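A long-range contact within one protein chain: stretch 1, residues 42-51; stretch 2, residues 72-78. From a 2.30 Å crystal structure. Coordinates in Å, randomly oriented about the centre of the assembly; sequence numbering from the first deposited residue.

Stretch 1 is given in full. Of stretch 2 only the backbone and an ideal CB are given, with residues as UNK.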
# COMPACT_ATOMS: atom_id res chain seq x y z
N ALA A 42 2.63 9.75 -15.39
CA ALA A 42 4.04 9.42 -15.17
C ALA A 42 4.25 8.59 -13.91
O ALA A 42 5.06 7.65 -13.91
CB ALA A 42 4.89 10.69 -15.13
N VAL A 43 3.54 8.91 -12.83
CA VAL A 43 3.69 8.18 -11.57
C VAL A 43 3.26 6.72 -11.72
O VAL A 43 4.01 5.81 -11.37
CB VAL A 43 2.89 8.81 -10.42
CG1 VAL A 43 2.87 7.89 -9.21
CG2 VAL A 43 3.48 10.15 -10.03
N VAL A 44 2.06 6.53 -12.24
CA VAL A 44 1.52 5.19 -12.46
C VAL A 44 2.43 4.37 -13.37
O VAL A 44 2.70 3.20 -13.10
CB VAL A 44 0.09 5.28 -13.05
CG1 VAL A 44 -0.38 3.91 -13.54
CG2 VAL A 44 -0.88 5.85 -12.03
N SER A 45 2.91 5.00 -14.44
CA SER A 45 3.80 4.34 -15.40
C SER A 45 5.10 3.89 -14.74
O SER A 45 5.52 2.74 -14.87
CB SER A 45 4.11 5.27 -16.57
OG SER A 45 2.91 5.80 -17.10
N ALA A 46 5.74 4.82 -14.02
CA ALA A 46 6.98 4.52 -13.31
C ALA A 46 6.78 3.40 -12.29
O ALA A 46 7.72 2.68 -11.96
CB ALA A 46 7.52 5.78 -12.64
N SER A 47 5.55 3.27 -11.79
CA SER A 47 5.24 2.23 -10.81
C SER A 47 5.31 0.82 -11.41
O SER A 47 5.80 -0.10 -10.76
CB SER A 47 3.87 2.47 -10.18
OG SER A 47 3.58 1.48 -9.21
N PHE A 48 4.83 0.66 -12.64
CA PHE A 48 4.91 -0.64 -13.31
C PHE A 48 6.37 -0.98 -13.63
O PHE A 48 6.78 -2.14 -13.53
CB PHE A 48 4.10 -0.65 -14.61
CG PHE A 48 2.61 -0.66 -14.41
CD1 PHE A 48 1.96 -1.82 -14.02
CD2 PHE A 48 1.86 0.49 -14.62
CE1 PHE A 48 0.58 -1.83 -13.84
CE2 PHE A 48 0.49 0.48 -14.43
CZ PHE A 48 -0.15 -0.68 -14.04
N LEU A 49 7.13 0.04 -14.01
CA LEU A 49 8.55 -0.13 -14.29
C LEU A 49 9.28 -0.65 -13.06
O LEU A 49 10.06 -1.60 -13.13
CB LEU A 49 9.18 1.19 -14.76
CG LEU A 49 8.61 1.77 -16.06
CD1 LEU A 49 9.13 3.18 -16.30
CD2 LEU A 49 8.94 0.87 -17.25
N ILE A 50 8.99 -0.02 -11.92
CA ILE A 50 9.57 -0.42 -10.64
C ILE A 50 9.21 -1.87 -10.30
O ILE A 50 10.06 -2.64 -9.88
CB ILE A 50 9.14 0.52 -9.50
CG1 ILE A 50 9.90 1.84 -9.60
CG2 ILE A 50 9.38 -0.11 -8.14
CD1 ILE A 50 9.48 2.88 -8.59
N SER A 51 7.95 -2.23 -10.52
CA SER A 51 7.50 -3.59 -10.24
C SER A 51 8.19 -4.60 -11.16
O SER A 51 8.61 -5.66 -10.71
CB SER A 51 5.98 -3.70 -10.36
OG SER A 51 5.36 -2.98 -9.32
N UNK A 72 6.48 -3.90 -1.01
CA UNK A 72 6.75 -2.53 -0.60
C UNK A 72 7.06 -1.67 -1.81
O UNK A 72 6.51 -0.58 -1.98
CB UNK A 72 7.91 -2.48 0.40
N UNK A 73 7.95 -2.17 -2.66
CA UNK A 73 8.36 -1.45 -3.87
C UNK A 73 7.18 -1.24 -4.81
O UNK A 73 7.19 -0.34 -5.64
CB UNK A 73 9.47 -2.21 -4.59
N UNK A 74 6.16 -2.08 -4.67
CA UNK A 74 4.96 -1.99 -5.50
C UNK A 74 4.06 -0.80 -5.13
O UNK A 74 3.18 -0.42 -5.90
CB UNK A 74 4.16 -3.29 -5.39
N UNK A 75 4.28 -0.23 -3.95
CA UNK A 75 3.47 0.89 -3.48
C UNK A 75 4.31 2.12 -3.15
O UNK A 75 3.94 2.94 -2.31
CB UNK A 75 2.67 0.47 -2.25
N UNK A 76 5.45 2.23 -3.82
CA UNK A 76 6.32 3.40 -3.69
C UNK A 76 5.62 4.74 -3.99
O UNK A 76 5.89 5.73 -3.31
CB UNK A 76 7.52 3.24 -4.63
N UNK A 77 4.74 4.79 -5.02
CA UNK A 77 4.02 6.05 -5.23
C UNK A 77 3.22 6.52 -4.01
O UNK A 77 3.09 7.72 -3.79
CB UNK A 77 3.07 5.90 -6.42
N UNK A 78 2.72 5.58 -3.22
CA UNK A 78 1.98 5.95 -2.02
C UNK A 78 2.90 6.58 -0.99
O UNK A 78 2.53 7.57 -0.33
CB UNK A 78 1.28 4.73 -1.42

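Stretch 1 is one helix. Val-43, Ser-47 and Ile-50 turn their CA-to-CB bonds toward stretch 2, and that of Ser-51 points sideways. The face they make is mostly apolar, with two serine hydroxyls and no charge.

Position 72 is helical. Its ideal CB has nothing of stretch 1 within 5.5 Å, so this contact sets no preference. The residue is Leu-72, and it takes no part.

Position 73 points its CB toward stretch 1, 4.1 Å from CG2 of Ile-50. No donor or acceptor is offered beside that methyl. An aliphatic side chain of almost any size would suit, alanine included. The residue is Leu-73. Its CB stays 4.1 Å from CG2 of Ile-50. The backbone comes closer: O of Leu-73 is 3.3 Å from CG2 of Ile-50. The same O accepts a hydrogen bond from the O of a water at 2.6 Å. That water O also bonds to OG of Ser-47 at 3.0 Å, and so bridges two chain segments that share no direct hydrogen bond.

Position 74 lies in a turn. Its CB points sideways, 4.1 Å from OG of Ser-51. The backbones are close here: CA of position 74 lies 5.6 Å from CA of Ser-51. A small residue such as alanine or serine would fit easily; a longer one could also lead off to the side. The residue is Ala-74. Its CA lies 4.0 Å from OG of Ser-51, a plain packing contact.

Position 75 points away from stretch 1. It ends the turn's central pair and sits right before a helix, where serine, threonine, aspartate or asparagine are common caps. The residue is Val-75, which has no side-chain acceptor for that role. Its N bonds to O of Leu-72 at 3.0 Å.

Position 76 points its CA-to-CB bond toward stretch 1, and its ideal CB is 4.4 Å from CD1 of Ile-50. A medium or large apolar side chain could cover that methyl. The residue is Leu-76, whose CD2 reaches CD1 of Ile-50 at 3.9 Å.

Position 77 faces Val-43 and Ser-47. The ideal CB is only 3.4 Å from CG1 of Val-43, so a compact apolar residue is favoured. Its phi of -58° and its place in the first turn of a helix also admit proline. The residue is Pro-77. Its CB packs 3.6 Å from CG1 of Val-43, and its CG lies 3.7 Å from CB of Ser-47.

Position 78 is out of reach, and stretch 1 sets no preference. The residue is Glu-78.

Stretch 2 (72-78) LLAVLPE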
# COMPACT_ATOMS: atom_id res chain seq x y z
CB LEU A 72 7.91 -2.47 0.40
CG LEU A 72 8.45 -1.08 0.70
CD1 LEU A 72 7.37 -0.21 1.33
CD2 LEU A 72 9.68 -1.15 1.60
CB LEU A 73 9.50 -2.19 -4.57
CG LEU A 73 10.83 -2.30 -3.82
CD1 LEU A 73 11.80 -3.22 -4.55
CD2 LEU A 73 11.47 -0.93 -3.59
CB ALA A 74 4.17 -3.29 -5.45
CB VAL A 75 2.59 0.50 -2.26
CG1 VAL A 75 1.56 -0.54 -2.67
CG2 VAL A 75 3.45 -0.02 -1.11
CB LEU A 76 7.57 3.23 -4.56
CG LEU A 76 8.91 3.51 -3.88
CD1 LEU A 76 9.01 2.79 -2.54
CD2 LEU A 76 10.07 3.09 -4.79
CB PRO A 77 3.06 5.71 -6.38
CG PRO A 77 3.77 4.67 -7.15
CD PRO A 77 4.51 3.85 -6.13
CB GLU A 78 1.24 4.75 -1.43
CG GLU A 78 0.69 4.99 -0.02
CD GLU A 78 -0.25 6.20 0.06
OE1 GLU A 78 -0.36 6.79 1.16
OE2 GLU A 78 -0.87 6.56 -0.96
O HOH W 1 5.87 1.14 -7.26
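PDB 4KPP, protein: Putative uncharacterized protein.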